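Local coordinates for Ice-binding protein isoform1a (Antarctomyces psychrotrophicus, PDB 7BWX) that binds to ice, probably at its prism planes, through a right-handed beta-helix, and so probably acts as an antifreeze protein in an Antarctic ascomycete, at residues A[82-88]-A[100-106]; A[169-173]-A[187-191]; A[20-26]-A[193-199]; A[92-98]-A[113-117]. The protein carries 1 engineered substitution. All blocks are in the same frame, centred on the assembly; numbering follows the deposited sequence.

In the fold
All four contacts join adjacent coils of one right-handed beta-helix through parallel strand pairing; in contact 3 the partners are far apart in sequence. Contact 1 and contact 4 lie at the same end of the solenoid, with centres about 14 Å apart. They touch where Tyr102, Tyr104 and Gln86 meet Phe97 and Leu92. The centre of contact 2 lies about 4 Å from the molecule's centre, about 20 Å from that of contact 1 and about 15 Å from that of contact 4. Contact 3 lies about 15 Å from contact 2 between centres and touches it at Leu191, Leu20, Val197 and Leu199. Contacts 3 and 4 have centres about 28 Å apart, on opposite sides of the chain's centre.

Contact 1: residues A[82-88]-A[100-106]; sequences ATVDQAG and GVYKYDS
Residues 82-88 and 100-106 run parallel, with extended backbone at Val84-Asp85 and at 100-104. Ala87 has positive phi (42°, psi -123°). Val84 pairs with Tyr102 (CA-CA 4.8 Å) and Asp85 with Lys103 (4.9 Å).

The backbone ladder starts at Val101 O, which accepts from both Thr83 N (2.8 Å) and Val84 N (3.0 Å). It continues with Lys103 N to Val84 O (2.9 Å), Gln86 N to Lys103 O (2.8 Å) and Asp105 N to Ala87 O (2.9 Å). Thr83 is p, and its OG1 accepts from Val101 N (3.0 Å). A water lies 2.8 Å from Ala87 O, to which it can donate, and accepts from Ser106 N (2.9 Å).

Charges meet on the Asp85-Lys103 face. Lys103 (t, t, p, p) folds its NZ to 3.1 Å from Asp85 OD1 and 3.1 Å from Asp105 OD1. Asp85 OD1 also closes an Asx turn with Ala87 N (2.9 Å).

On the Val84-Tyr102 face, Val84 CG2 lies 3.6 Å from Tyr102 CE2. Both tyrosines are m. Gln86 (m, m) places CB 3.6 Å from the Tyr104 ring centroid as a CH-pi contact. Its NE2 donates to Tyr104 OH (3.2 Å). Tyr102 OH bonds to Val98 O.

Strand 126-130 flanks 100-104 on the next coil of the beta-helix. The chemistry implies a split contact: ionic on the Asp85-Lys103 face, apolar and aromatic on the Val84-Tyr102 face.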
loop_
_atom_site.group_PDB
_atom_site.type_symbol
_atom_site.label_atom_id
_atom_site.label_comp_id
_atom_site.label_asym_id
_atom_site.label_seq_id
_atom_site.Cartn_x
_atom_site.Cartn_y
_atom_site.Cartn_z
ATOM N N ALA A 82 -11.743 9.592 12.490
ATOM C CA ALA A 82 -11.851 10.157 11.131
ATOM C C ALA A 82 -11.989 11.678 11.259
ATOM O O ALA A 82 -12.537 12.138 12.274
ATOM C CB ALA A 82 -12.985 9.522 10.378
ATOM N N THR A 83 -11.349 12.428 10.368
ATOM C CA THR A 83 -11.549 13.882 10.230
ATOM C C THR A 83 -12.576 14.112 9.131
ATOM O O THR A 83 -13.155 15.186 9.140
ATOM C CB THR A 83 -10.242 14.614 9.926
ATOM O OG1 THR A 83 -9.747 14.150 8.664
ATOM C CG2 THR A 83 -9.245 14.432 11.047
ATOM N N VAL A 84 -12.755 13.167 8.205
ATOM C CA VAL A 84 -13.769 13.257 7.123
ATOM C C VAL A 84 -14.501 11.929 7.042
ATOM O O VAL A 84 -13.860 10.879 6.728
ATOM C CB VAL A 84 -13.137 13.601 5.765
ATOM C CG1 VAL A 84 -14.177 13.661 4.668
ATOM C CG2 VAL A 84 -12.298 14.868 5.803
ATOM N N ASP A 85 -15.808 11.956 7.249
ATOM C CA ASP A 85 -16.652 10.757 7.132
ATOM C C ASP A 85 -17.248 10.724 5.729
ATOM O O ASP A 85 -18.080 11.592 5.456
ATOM C CB ASP A 85 -17.707 10.759 8.236
ATOM C CG ASP A 85 -18.623 9.553 8.239
ATOM O OD1 ASP A 85 -18.464 8.668 7.388
ATOM O OD2 ASP A 85 -19.506 9.519 9.106
ATOM N N GLN A 86 -16.859 9.750 4.894
ATOM C CA GLN A 86 -17.286 9.630 3.480
ATOM C C GLN A 86 -18.407 8.617 3.438
ATOM O O GLN A 86 -18.955 8.379 2.356
ATOM C CB GLN A 86 -16.132 9.265 2.544
ATOM C CG GLN A 86 -14.949 10.204 2.580
ATOM C CD GLN A 86 -15.198 11.524 1.893
ATOM O OE1 GLN A 86 -16.161 12.211 2.234
ATOM N NE2 GLN A 86 -14.283 11.924 1.009
ATOM N N ALA A 87 -18.751 8.048 4.597
ATOM C CA ALA A 87 -19.863 7.088 4.726
ATOM C C ALA A 87 -19.857 6.106 3.541
ATOM O O ALA A 87 -18.859 5.401 3.397
ATOM C CB ALA A 87 -21.153 7.862 4.898
ATOM N N GLY A 88 -20.932 5.972 2.761
ATOM C CA GLY A 88 -21.076 4.931 1.726
ATOM C C GLY A 88 -20.491 5.362 0.367
ATOM O O GLY A 88 -20.771 4.664 -0.637
ATOM N N GLY A 100 -5.882 14.271 5.930
ATOM C CA GLY A 100 -6.986 13.874 6.823
ATOM C C GLY A 100 -7.008 12.373 7.049
ATOM O O GLY A 100 -6.213 11.652 6.426
ATOM N N VAL A 101 -7.887 11.947 7.946
ATOM C CA VAL A 101 -8.294 10.541 8.154
ATOM C C VAL A 101 -9.671 10.430 7.533
ATOM O O VAL A 101 -10.657 11.026 8.083
ATOM C CB VAL A 101 -8.230 10.197 9.655
ATOM C CG1 VAL A 101 -8.521 8.724 9.935
ATOM C CG2 VAL A 101 -6.888 10.604 10.222
ATOM N N TYR A 102 -9.758 9.743 6.408
ATOM C CA TYR A 102 -10.989 9.620 5.593
ATOM C C TYR A 102 -11.591 8.241 5.842
ATOM O O TYR A 102 -10.911 7.200 5.559
ATOM C CB TYR A 102 -10.653 9.780 4.110
ATOM C CG TYR A 102 -10.215 11.173 3.741
ATOM C CD1 TYR A 102 -8.936 11.626 3.965
ATOM C CD2 TYR A 102 -11.104 12.053 3.145
ATOM C CE1 TYR A 102 -8.544 12.911 3.617
ATOM C CE2 TYR A 102 -10.761 13.363 2.867
ATOM C CZ TYR A 102 -9.472 13.785 3.076
ATOM O OH TYR A 102 -9.142 15.079 2.781
ATOM N N LYS A 103 -12.813 8.213 6.363
ATOM C CA LYS A 103 -13.541 6.962 6.671
ATOM C C LYS A 103 -14.463 6.610 5.523
ATOM O O LYS A 103 -15.404 7.407 5.186
ATOM C CB LYS A 103 -14.272 7.114 8.010
ATOM C CG LYS A 103 -15.217 5.984 8.388
ATOM C CD LYS A 103 -15.697 6.076 9.844
ATOM C CE LYS A 103 -16.938 6.915 10.023
ATOM N NZ LYS A 103 -18.118 6.279 9.378
ATOM N N TYR A 104 -14.294 5.413 4.982
ATOM C CA TYR A 104 -15.188 4.812 3.981
ATOM C C TYR A 104 -15.774 3.527 4.542
ATOM O O TYR A 104 -14.981 2.576 4.876
ATOM C CB TYR A 104 -14.446 4.551 2.670
ATOM C CG TYR A 104 -14.033 5.804 1.930
ATOM C CD1 TYR A 104 -12.897 6.509 2.279
ATOM C CD2 TYR A 104 -14.784 6.278 0.873
ATOM C CE1 TYR A 104 -12.506 7.661 1.616
ATOM C CE2 TYR A 104 -14.402 7.419 0.180
ATOM C CZ TYR A 104 -13.274 8.122 0.559
ATOM O OH TYR A 104 -12.912 9.225 -0.155
ATOM N N ASP A 105 -17.108 3.419 4.555
ATOM C CA ASP A 105 -17.792 2.273 5.192
ATOM C C ASP A 105 -17.946 1.105 4.245
ATOM O O ASP A 105 -18.297 0.032 4.722
ATOM C CB ASP A 105 -19.196 2.625 5.660
ATOM C CG ASP A 105 -19.235 3.811 6.584
ATOM O OD1 ASP A 105 -18.286 3.966 7.389
ATOM O OD2 ASP A 105 -20.248 4.563 6.495
ATOM N N SER A 106 -17.752 1.263 2.945
ATOM C CA SER A 106 -18.002 0.128 2.043
ATOM C C SER A 106 -16.909 0.059 0.957
ATOM O O SER A 106 -15.956 0.834 1.048
ATOM C CB SER A 106 -19.430 0.263 1.545
ATOM O OG SER A 106 -19.548 1.405 0.718
HETATM O O HOH W 1 -17.810 3.763 1.412
#

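Contact 2: residues A[169-173]-A[187-191]; sequences LEGNV and INGAL
Two neighbouring coils turn the same corner in parallel and in register. The pairs run from Leu169-Ile187 (CA-CA 4.8 Å) through Gly171-Gly189 (4.5 Å) to Val173-Leu191 (5.1 Å).

Bonds run from Asn188 N to Leu169 O (2.9 Å), Gly171 N to Asn188 O (2.8 Å), Ala190 N to Gly171 O (3.3 Å) and Val173 N to Ala190 O (2.9 Å). At phi 123° a CB on Gly171 would jam against Glu170 O; one on Gly189 would clash with Gly171 O.

Leu169 (t, chi2 146°) and Ile187 (m, chi2 94°), both chi2 between wells, share a face, CD2 to CG2 3.8 Å. Val173 (t) and Leu191 (m, t) meet at 4.0 Å, CG2 to CD2. On the other face Glu170 (m, m) accepts at OE2 from Asn188 ND2 (3.1 Å) and also from His168. Asn172 (m) sets OD1 3.6 Å from Ala190 CB.

Such stacked corners are characteristic of a beta-helix. Strand 153-157 flanks 169-173 through Trp155. Strand 203-205 meets 187-191, with Val204 against Ile187 and Leu191.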
loop_
_atom_site.group_PDB
_atom_site.type_symbol
_atom_site.label_atom_id
_atom_site.label_comp_id
_atom_site.label_asym_id
_atom_site.label_seq_id
_atom_site.Cartn_x
_atom_site.Cartn_y
_atom_site.Cartn_z
ATOM N N LEU A 169 0.035 3.839 -7.985
ATOM C CA LEU A 169 -0.357 4.194 -6.606
ATOM C C LEU A 169 0.834 4.822 -5.903
ATOM O O LEU A 169 2.014 4.451 -6.181
ATOM C CB LEU A 169 -0.873 2.951 -5.883
ATOM C CG LEU A 169 -1.305 3.142 -4.433
ATOM C CD1 LEU A 169 -2.477 2.249 -4.085
ATOM C CD2 LEU A 169 -0.143 2.827 -3.484
ATOM N N GLU A 170 0.511 5.799 -5.079
ATOM C CA GLU A 170 1.433 6.424 -4.141
ATOM C C GLU A 170 0.917 6.019 -2.756
ATOM O O GLU A 170 -0.292 6.175 -2.486
ATOM C CB GLU A 170 1.468 7.947 -4.328
ATOM C CG GLU A 170 1.915 8.389 -5.739
ATOM C CD GLU A 170 3.412 8.490 -5.939
ATOM O OE1 GLU A 170 4.132 8.570 -4.915
ATOM O OE2 GLU A 170 3.883 8.507 -7.099
ATOM N N GLY A 171 1.822 5.547 -1.920
ATOM C CA GLY A 171 1.523 5.346 -0.506
ATOM C C GLY A 171 1.739 3.917 -0.015
ATOM O O GLY A 171 2.118 3.047 -0.799
ATOM N N ASN A 172 1.531 3.746 1.291
ATOM C CA ASN A 172 1.708 2.462 2.026
ATOM C C ASN A 172 0.356 1.757 2.080
ATOM O O ASN A 172 -0.584 2.291 2.663
ATOM C CB ASN A 172 2.315 2.755 3.395
ATOM C CG ASN A 172 3.651 3.456 3.297
ATOM O OD1 ASN A 172 4.584 2.928 2.688
ATOM N ND2 ASN A 172 3.754 4.628 3.907
ATOM N N VAL A 173 0.257 0.641 1.383
ATOM C CA VAL A 173 -0.935 -0.200 1.341
ATOM C C VAL A 173 -0.756 -1.199 2.477
ATOM O O VAL A 173 0.117 -2.047 2.368
ATOM C CB VAL A 173 -1.120 -0.892 -0.008
ATOM C CG1 VAL A 173 -2.384 -1.734 0.007
ATOM C CG2 VAL A 173 -1.142 0.105 -1.182
ATOM N N ILE A 187 3.894 1.185 -8.061
ATOM C CA ILE A 187 3.683 1.695 -6.691
ATOM C C ILE A 187 4.958 2.416 -6.257
ATOM O O ILE A 187 6.051 1.837 -6.310
ATOM C CB ILE A 187 3.293 0.540 -5.720
ATOM C CG1 ILE A 187 1.999 -0.148 -6.126
ATOM C CG2 ILE A 187 3.183 1.066 -4.295
ATOM C CD1 ILE A 187 2.188 -1.381 -6.986
ATOM N N ASN A 188 4.794 3.647 -5.824
ATOM C CA ASN A 188 5.753 4.400 -5.002
ATOM C C ASN A 188 5.214 4.341 -3.599
ATOM O O ASN A 188 4.278 5.108 -3.258
ATOM C CB ASN A 188 5.930 5.855 -5.471
ATOM C CG ASN A 188 6.772 5.939 -6.741
ATOM O OD1 ASN A 188 7.628 5.069 -7.016
ATOM N ND2 ASN A 188 6.521 6.968 -7.539
ATOM N N GLY A 189 5.752 3.387 -2.837
ATOM C CA GLY A 189 5.226 3.050 -1.502
ATOM C C GLY A 189 5.544 1.616 -1.188
ATOM O O GLY A 189 6.694 1.179 -1.458
ATOM N N ALA A 190 4.571 0.880 -0.688
ATOM C CA ALA A 190 4.814 -0.469 -0.134
ATOM C C ALA A 190 3.530 -1.272 -0.133
ATOM O O ALA A 190 2.462 -0.659 -0.063
ATOM C CB ALA A 190 5.390 -0.325 1.243
ATOM N N LEU A 191 3.656 -2.593 -0.254
ATOM C CA LEU A 191 2.539 -3.546 -0.208
ATOM C C LEU A 191 2.701 -4.421 1.041
ATOM O O LEU A 191 3.575 -5.308 1.021
ATOM C CB LEU A 191 2.514 -4.379 -1.494
ATOM C CG LEU A 191 2.482 -3.560 -2.783
ATOM C CD1 LEU A 191 2.477 -4.469 -3.971
ATOM C CD2 LEU A 191 1.316 -2.597 -2.844
#

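Contact 3: residues A[20-26]-A[193-199]; sequences LAPQGVA and AGSAVTL
Leu20 opens the parallel pairing: its O accepts from Ala193 N (2.9 Å). Its CA-CB bond points away from 193-199, and the side chain (t, p) touches Ala66 and Ser70 of helix 61-79. Ala21 CB then packs on Val197 CG2 (3.8 Å) and Ala193 CB (4.1 Å).

Ala21 to Gly24 forms a type I turn. Within it Pro22 CG comes 3.2 Å from Gly194 O, and Gln23 N donates to Ser195 O (2.8 Å). Pro22 O is held by Thr40 and Thr42. Gly24 has phi 112°, where a side chain would jam against the preceding carbonyl. Its O accepts from Val197 N (3.1 Å).

Val25 lies opposite Val197 (CA-CA 4.8 Å) and Ala26 opposite Thr198 (4.9 Å). Val25 (t) sets CG1 3.6 Å from Leu199 CD1; Leu199 is m, t. Ala26 N donates to Val197 O (3.0 Å), and Leu199 N to Ala26 O (2.9 Å).

Though 167 residues apart in sequence, the segments lie on adjacent coils, which fits the right-handed beta-helix of this ice-binding family.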
loop_
_atom_site.group_PDB
_atom_site.type_symbol
_atom_site.label_atom_id
_atom_site.label_comp_id
_atom_site.label_asym_id
_atom_site.label_seq_id
_atom_site.Cartn_x
_atom_site.Cartn_y
_atom_site.Cartn_z
ATOM N N LEU A 20 5.635 -7.292 1.825
ATOM C CA LEU A 20 5.699 -8.081 3.073
ATOM C C LEU A 20 4.385 -8.842 3.202
ATOM O O LEU A 20 3.290 -8.230 3.065
ATOM C CB LEU A 20 5.923 -7.127 4.238
ATOM C CG LEU A 20 5.961 -7.780 5.601
ATOM C CD1 LEU A 20 7.183 -8.662 5.711
ATOM C CD2 LEU A 20 5.927 -6.675 6.652
ATOM N N ALA A 21 4.467 -10.162 3.282
ATOM C CA ALA A 21 3.242 -10.974 3.364
ATOM C C ALA A 21 3.576 -12.231 4.117
ATOM O O ALA A 21 4.468 -12.965 3.714
ATOM C CB ALA A 21 2.742 -11.289 2.011
ATOM N N PRO A 22 2.800 -12.543 5.163
ATOM C CA PRO A 22 3.136 -13.709 5.961
ATOM C C PRO A 22 3.043 -14.994 5.136
ATOM O O PRO A 22 3.933 -15.863 5.242
ATOM C CB PRO A 22 2.123 -13.663 7.086
ATOM C CG PRO A 22 1.007 -12.750 6.599
ATOM C CD PRO A 22 1.660 -11.770 5.653
ATOM N N GLN A 23 2.007 -15.119 4.314
ATOM C CA GLN A 23 1.720 -16.374 3.595
ATOM C C GLN A 23 2.203 -16.312 2.139
ATOM O O GLN A 23 1.658 -17.066 1.294
ATOM C CB GLN A 23 0.240 -16.736 3.734
ATOM C CG GLN A 23 -0.266 -16.903 5.168
ATOM C CD GLN A 23 0.647 -17.538 6.182
ATOM O OE1 GLN A 23 1.313 -18.563 5.948
ATOM N NE2 GLN A 23 0.666 -16.935 7.359
ATOM N N GLY A 24 3.214 -15.494 1.846
ATOM C CA GLY A 24 4.015 -15.654 0.640
ATOM C C GLY A 24 3.818 -14.518 -0.365
ATOM O O GLY A 24 2.838 -13.746 -0.249
ATOM N N VAL A 25 4.740 -14.431 -1.304
ATOM C CA VAL A 25 4.673 -13.502 -2.462
ATOM C C VAL A 25 4.770 -14.388 -3.695
ATOM O O VAL A 25 5.691 -15.245 -3.758
ATOM C CB VAL A 25 5.799 -12.461 -2.425
ATOM C CG1 VAL A 25 5.675 -11.540 -3.616
ATOM C CG2 VAL A 25 5.829 -11.662 -1.152
ATOM N N ALA A 26 3.790 -14.306 -4.564
ATOM C CA ALA A 26 3.700 -15.111 -5.791
ATOM C C ALA A 26 3.800 -14.125 -6.957
ATOM O O ALA A 26 2.868 -13.344 -7.109
ATOM C CB ALA A 26 2.398 -15.889 -5.851
ATOM N N ALA A 193 0.786 -6.845 3.324
ATOM C CA ALA A 193 -0.406 -7.715 3.275
ATOM C C ALA A 193 -0.541 -8.493 4.576
ATOM O O ALA A 193 0.491 -8.727 5.228
ATOM C CB ALA A 193 -0.360 -8.672 2.131
ATOM N N GLY A 194 -1.770 -8.847 4.920
ATOM C CA GLY A 194 -2.040 -9.711 6.077
ATOM C C GLY A 194 -2.098 -11.179 5.670
ATOM O O GLY A 194 -2.145 -12.035 6.565
ATOM N N SER A 195 -2.159 -11.485 4.372
ATOM C CA SER A 195 -2.148 -12.886 3.867
ATOM C C SER A 195 -1.023 -13.070 2.842
ATOM O O SER A 195 0.096 -13.404 3.261
ATOM C CB SER A 195 -3.520 -13.299 3.343
ATOM O OG SER A 195 -3.971 -12.481 2.258
ATOM N N ALA A 196 -1.315 -12.904 1.549
ATOM C CA ALA A 196 -0.340 -13.054 0.456
ATOM C C ALA A 196 -0.296 -11.760 -0.361
ATOM O O ALA A 196 -1.226 -10.943 -0.272
ATOM C CB ALA A 196 -0.657 -14.244 -0.408
ATOM N N VAL A 197 0.788 -11.583 -1.095
ATOM C CA VAL A 197 0.887 -10.562 -2.172
ATOM C C VAL A 197 1.016 -11.320 -3.494
ATOM O O VAL A 197 1.892 -12.212 -3.593
ATOM C CB VAL A 197 2.071 -9.623 -1.939
ATOM C CG1 VAL A 197 2.356 -8.749 -3.167
ATOM C CG2 VAL A 197 1.838 -8.767 -0.731
ATOM N N THR A 198 0.197 -10.984 -4.474
ATOM C CA THR A 198 0.385 -11.500 -5.855
ATOM C C THR A 198 0.844 -10.348 -6.741
ATOM O O THR A 198 0.322 -9.196 -6.576
ATOM C CB THR A 198 -0.847 -12.171 -6.449
ATOM O OG1 THR A 198 -1.869 -11.202 -6.693
ATOM C CG2 THR A 198 -1.372 -13.252 -5.526
ATOM N N LEU A 199 1.830 -10.639 -7.583
ATOM C CA LEU A 199 2.439 -9.612 -8.458
ATOM C C LEU A 199 2.426 -10.124 -9.892
ATOM O O LEU A 199 2.589 -11.330 -10.122
ATOM C CB LEU A 199 3.847 -9.327 -7.997
ATOM C CG LEU A 199 4.026 -8.875 -6.543
ATOM C CD1 LEU A 199 5.490 -8.962 -6.191
ATOM C CD2 LEU A 199 3.505 -7.475 -6.316
#

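Contact 4: residues A[92-98]-A[113-117]; sequences LGGNTFV and VLTLD
Residues 92-98 enter through a type II turn, Leu92 to Asn95, with Gly94 at positive phi (79°). They then extend at Thr96-Phe97, parallel to the beta strand 113-117. Thr96 pairs with Thr115 (CA-CA 4.5 Å) and Phe97 with Leu116 (5.1 Å).

The turn is tied to the strand by Gly94 N to Val113 O (2.8 Å). The ladder continues with Thr115 N to Asn95 O (3.0 Å), Phe97 N to Thr115 O (2.9 Å) and Asp117 N to Phe97 O (2.9 Å). Close CA-H...O contacts accompany it, including Thr96 CA to Thr115 O at 3.2 Å. A water donates to Asn95 O (3.1 Å) and Val113 O (2.9 Å) and accepts from Thr115 OG1 (2.8 Å).

This is one of the two strand pairs of a three-strand parallel sheet in the beta-helix, with 113-117 in the middle and 96-97 and 141-145 outermost.

Asn95 (m) donates from ND2 to Leu92 O (2.9 Å) and braces the turn. Leu114 (t, p) reaches across: its CD1 lies 3.7 Å from Phe97 CD2 and 3.5 Å from Asn95 O. Phe97 (m) also sets CB 4.2 Å from Leu116 CD2 (Leu116 is m, t), and its ring stacks with Tyr102.

On the other face Thr96 (m) approaches Thr115 (m), OG1 to CB 3.6 Å. Thr96 CG2 lies 3.8 Å from Asp117 CB. Asp117 (t) turns OD1 to Ala119 N and Asn146 ND2.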
loop_
_atom_site.group_PDB
_atom_site.type_symbol
_atom_site.label_atom_id
_atom_site.label_comp_id
_atom_site.label_asym_id
_atom_site.label_seq_id
_atom_site.Cartn_x
_atom_site.Cartn_y
_atom_site.Cartn_z
ATOM N N LEU A 92 -13.281 7.143 -5.479
ATOM C CA LEU A 92 -12.149 7.994 -5.053
ATOM C C LEU A 92 -11.701 8.896 -6.199
ATOM O O LEU A 92 -11.138 9.956 -5.910
ATOM C CB LEU A 92 -10.993 7.088 -4.634
ATOM C CG LEU A 92 -11.225 6.271 -3.369
ATOM C CD1 LEU A 92 -10.120 5.235 -3.186
ATOM C CD2 LEU A 92 -11.248 7.173 -2.156
ATOM N N GLY A 93 -11.920 8.483 -7.431
ATOM C CA GLY A 93 -11.364 9.148 -8.617
ATOM C C GLY A 93 -12.013 10.496 -8.842
ATOM O O GLY A 93 -13.185 10.639 -8.457
ATOM N N GLY A 94 -11.250 11.451 -9.369
ATOM C CA GLY A 94 -11.722 12.807 -9.656
ATOM C C GLY A 94 -11.766 13.678 -8.425
ATOM O O GLY A 94 -12.381 14.696 -8.488
ATOM N N ASN A 95 -11.127 13.306 -7.331
ATOM C CA ASN A 95 -11.120 14.098 -6.092
ATOM C C ASN A 95 -9.715 14.649 -5.858
ATOM O O ASN A 95 -8.707 14.040 -6.322
ATOM C CB ASN A 95 -11.594 13.244 -4.909
ATOM C CG ASN A 95 -13.061 12.884 -5.003
ATOM O OD1 ASN A 95 -13.886 13.783 -4.946
ATOM N ND2 ASN A 95 -13.411 11.609 -5.143
ATOM N N THR A 96 -9.660 15.761 -5.155
ATOM C CA THR A 96 -8.443 16.348 -4.596
ATOM C C THR A 96 -8.635 16.339 -3.095
ATOM O O THR A 96 -9.581 16.983 -2.646
ATOM C CB THR A 96 -8.224 17.757 -5.168
ATOM O OG1 THR A 96 -8.047 17.569 -6.576
ATOM C CG2 THR A 96 -7.032 18.467 -4.555
ATOM N N PHE A 97 -7.794 15.642 -2.349
ATOM C CA PHE A 97 -7.917 15.531 -0.870
ATOM C C PHE A 97 -6.745 16.193 -0.167
ATOM O O PHE A 97 -5.583 15.834 -0.406
ATOM C CB PHE A 97 -8.035 14.062 -0.454
ATOM C CG PHE A 97 -9.359 13.461 -0.830
ATOM C CD1 PHE A 97 -10.515 14.244 -0.888
ATOM C CD2 PHE A 97 -9.476 12.114 -1.107
ATOM C CE1 PHE A 97 -11.746 13.682 -1.226
ATOM C CE2 PHE A 97 -10.699 11.543 -1.436
ATOM C CZ PHE A 97 -11.828 12.324 -1.503
ATOM N N VAL A 98 -7.054 17.093 0.759
ATOM C CA VAL A 98 -6.057 17.605 1.739
ATOM C C VAL A 98 -5.864 16.550 2.839
ATOM O O VAL A 98 -6.654 15.592 2.903
ATOM C CB VAL A 98 -6.434 18.998 2.287
ATOM C CG1 VAL A 98 -6.481 20.050 1.164
ATOM C CG2 VAL A 98 -7.745 18.995 3.032
ATOM N N VAL A 113 -8.133 9.724 -11.704
ATOM C CA VAL A 113 -6.972 10.290 -11.001
ATOM C C VAL A 113 -7.442 10.772 -9.647
ATOM O O VAL A 113 -8.439 11.500 -9.579
ATOM C CB VAL A 113 -6.312 11.430 -11.810
ATOM C CG1 VAL A 113 -5.178 12.081 -11.036
ATOM C CG2 VAL A 113 -5.852 10.933 -13.150
ATOM N N LEU A 114 -6.670 10.454 -8.625
ATOM C CA LEU A 114 -6.842 11.024 -7.286
ATOM C C LEU A 114 -5.641 11.906 -6.984
ATOM O O LEU A 114 -4.505 11.446 -7.117
ATOM C CB LEU A 114 -7.018 9.865 -6.282
ATOM C CG LEU A 114 -6.932 10.239 -4.792
ATOM C CD1 LEU A 114 -8.023 11.239 -4.420
ATOM C CD2 LEU A 114 -7.128 8.999 -3.949
ATOM N N THR A 115 -5.901 13.113 -6.504
ATOM C CA THR A 115 -4.877 14.109 -6.183
ATOM C C THR A 115 -4.812 14.257 -4.682
ATOM O O THR A 115 -5.829 14.503 -4.087
ATOM C CB THR A 115 -5.162 15.434 -6.894
ATOM O OG1 THR A 115 -5.247 15.180 -8.300
ATOM C CG2 THR A 115 -4.053 16.406 -6.610
ATOM N N LEU A 116 -3.624 14.118 -4.126
ATOM C CA LEU A 116 -3.348 14.368 -2.714
ATOM C C LEU A 116 -2.609 15.694 -2.631
ATOM O O LEU A 116 -1.478 15.790 -3.106
ATOM C CB LEU A 116 -2.555 13.206 -2.154
ATOM C CG LEU A 116 -3.264 11.875 -2.349
ATOM C CD1 LEU A 116 -2.372 10.750 -1.844
ATOM C CD2 LEU A 116 -4.607 11.868 -1.633
ATOM N N ASP A 117 -3.291 16.671 -2.032
ATOM C CA ASP A 117 -2.852 18.085 -1.947
ATOM C C ASP A 117 -2.250 18.355 -0.584
ATOM O O ASP A 117 -2.965 18.433 0.370
ATOM C CB ASP A 117 -4.048 18.971 -2.258
ATOM C CG ASP A 117 -3.777 20.472 -2.206
ATOM O OD1 ASP A 117 -2.629 20.864 -1.975
ATOM O OD2 ASP A 117 -4.775 21.213 -2.337
HETATM O O HOH W 2 -7.748 14.337 -9.249
#